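Local coordinates for protein HpuA (Kingella denitrificans ATCC 33394, PDB 5EC6) that probably serves as an outer-membrane lipoprotein receptor that binds haemoglobin, helping the bacterium to acquire iron from its host, at residues L89-S94 / T124-N129. Sequence-based numbering, arbitrary orientation.
Sequences LIMPSS and TSTGMN
The Pro92 ring meets Met128 and Thr126 on different flanks of its CG corner. Met128 CE sits beyond the CG-CD edge, set to one side of the ring plane, and is 3.5 Å from Pro92 CG and 3.6 Å from Pro92 CD. The ring and the thioether reach toward each other tip to tip, and the shorter distance is tighter than usual carbon contact. On the opposite side of the ring plane, clearly raised from it and outward of the rim, sits Thr126 CB, 4.0 Å from Pro92 CG. Met91 and Thr126 cross at about a right angle, with Met91 SD 3.9 Å from Thr126 CG2; the still closer approach of the Met91 methyl is doubtful. Thr126 OG1 stands between the backbone N and the carbonyl carbon (chi1 66°), while CG2 lies anti to the carbonyl carbon. The hydroxyl bonds to its own segment: Thr126 OG1 donates to Gly127 O over 2.8 Å, from 42° above the carbonyl plane. At the exposed end, Ser94 OG comes only to 3.8 Å from Ser125 O, a loose polar approach. Arg99 packs against both segments, touching Pro92, Ser94 and Met128. The contact thus joins the loop after strand 80-81 to the one between strands 115-118 and 136-142. With no direct hydrogen bond between the segments, it rests on apolar packing at Pro92, while Arg99 contributes a hydrogen bond to Ser125 O, on the 124-129 side.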
loop_
_atom_site.group_PDB
_atom_site.type_symbol
_atom_site.label_atom_id
_atom_site.label_comp_id
_atom_site.label_asym_id
_atom_site.label_seq_id
_atom_site.Cartn_x
_atom_site.Cartn_y
_atom_site.Cartn_z
ATOM N N LEU A 89 -5.458 6.591 8.388
ATOM C CA LEU A 89 -6.530 5.821 8.975
ATOM C C LEU A 89 -6.510 5.993 10.494
ATOM O O LEU A 89 -5.465 6.187 11.104
ATOM C CB LEU A 89 -6.346 4.337 8.640
ATOM C CG LEU A 89 -6.394 3.997 7.156
ATOM C CD1 LEU A 89 -6.151 2.491 6.992
ATOM C CD2 LEU A 89 -7.699 4.395 6.517
ATOM N N ILE A 90 -7.674 5.891 11.085
ATOM C CA ILE A 90 -7.800 5.714 12.528
ATOM C C ILE A 90 -7.087 4.439 12.971
ATOM O O ILE A 90 -7.349 3.349 12.455
ATOM C CB ILE A 90 -9.273 5.630 12.958
ATOM C CG1 ILE A 90 -10.071 6.859 12.489
ATOM C CG2 ILE A 90 -9.365 5.479 14.493
ATOM C CD1 ILE A 90 -11.582 6.666 12.536
ATOM N N MET A 91 -6.242 4.579 13.978
ATOM C CA MET A 91 -5.601 3.418 14.626
ATOM C C MET A 91 -6.598 2.572 15.435
ATOM O O MET A 91 -7.489 3.126 16.082
ATOM C CB MET A 91 -4.556 3.925 15.583
ATOM C CG MET A 91 -3.643 4.986 14.997
ATOM S SD MET A 91 -2.220 4.160 14.291
ATOM C CE MET A 91 -1.426 3.794 15.845
ATOM N N PRO A 92 -6.440 1.237 15.454
ATOM C CA PRO A 92 -7.252 0.482 16.411
ATOM C C PRO A 92 -6.936 0.859 17.858
ATOM O O PRO A 92 -5.808 1.249 18.154
ATOM C CB PRO A 92 -6.838 -0.970 16.142
ATOM C CG PRO A 92 -5.491 -0.871 15.571
ATOM C CD PRO A 92 -5.500 0.364 14.728
ATOM N N SER A 93 -7.928 0.745 18.734
ATOM C CA SER A 93 -7.702 0.808 20.190
ATOM C C SER A 93 -6.623 -0.175 20.675
ATOM O O SER A 93 -6.570 -1.325 20.221
ATOM C CB SER A 93 -9.008 0.549 20.954
ATOM O OG SER A 93 -8.747 0.214 22.310
ATOM N N SER A 94 -5.800 0.303 21.614
ATOM C CA SER A 94 -4.785 -0.494 22.321
ATOM C C SER A 94 -5.219 -1.018 23.704
ATOM O O SER A 94 -4.366 -1.433 24.494
ATOM C CB SER A 94 -3.521 0.351 22.526
ATOM O OG SER A 94 -2.989 0.808 21.303
ATOM N N THR A 124 3.132 1.950 16.926
ATOM C CA THR A 124 3.573 0.702 17.522
ATOM C C THR A 124 2.462 0.156 18.417
ATOM O O THR A 124 1.534 0.885 18.795
ATOM C CB THR A 124 4.860 0.910 18.355
ATOM O OG1 THR A 124 5.139 2.313 18.483
ATOM C CG2 THR A 124 6.040 0.236 17.690
ATOM N N SER A 125 2.565 -1.136 18.727
ATOM C CA SER A 125 1.527 -1.899 19.439
ATOM C C SER A 125 0.088 -1.678 18.939
ATOM O O SER A 125 -0.862 -1.905 19.688
ATOM C CB SER A 125 1.618 -1.635 20.954
ATOM O OG SER A 125 0.928 -0.455 21.342
ATOM N N THR A 126 -0.075 -1.283 17.673
ATOM C CA THR A 126 -1.321 -1.566 16.952
ATOM C C THR A 126 -1.411 -3.060 16.662
ATOM O O THR A 126 -2.501 -3.561 16.399
ATOM C CB THR A 126 -1.480 -0.755 15.635
ATOM O OG1 THR A 126 -0.496 -1.147 14.667
ATOM C CG2 THR A 126 -1.345 0.718 15.899
ATOM N N GLY A 127 -0.273 -3.765 16.714
ATOM C CA GLY A 127 -0.119 -5.021 15.991
ATOM C C GLY A 127 -0.525 -4.820 14.537
ATOM O O GLY A 127 -0.132 -3.832 13.901
ATOM N N MET A 128 -1.355 -5.729 14.034
ATOM C CA MET A 128 -2.034 -5.537 12.755
ATOM C C MET A 128 -1.017 -5.353 11.661
ATOM O O MET A 128 -0.664 -4.244 11.246
ATOM C CB MET A 128 -2.993 -4.376 12.786
ATOM C CG MET A 128 -4.144 -4.646 13.766
ATOM S SD MET A 128 -5.732 -4.004 13.235
ATOM C CE MET A 128 -5.215 -2.481 12.523
ATOM N N ASN A 129 -0.566 -6.498 11.229
ATOM C CA ASN A 129 0.569 -6.588 10.413
ATOM C C ASN A 129 0.369 -5.976 9.025
ATOM O O ASN A 129 1.353 -5.542 8.467
ATOM C CB ASN A 129 0.977 -8.027 10.282
ATOM C CG ASN A 129 1.580 -8.587 11.559
ATOM O OD1 ASN A 129 2.006 -7.853 12.468
ATOM N ND2 ASN A 129 1.613 -9.904 11.632
#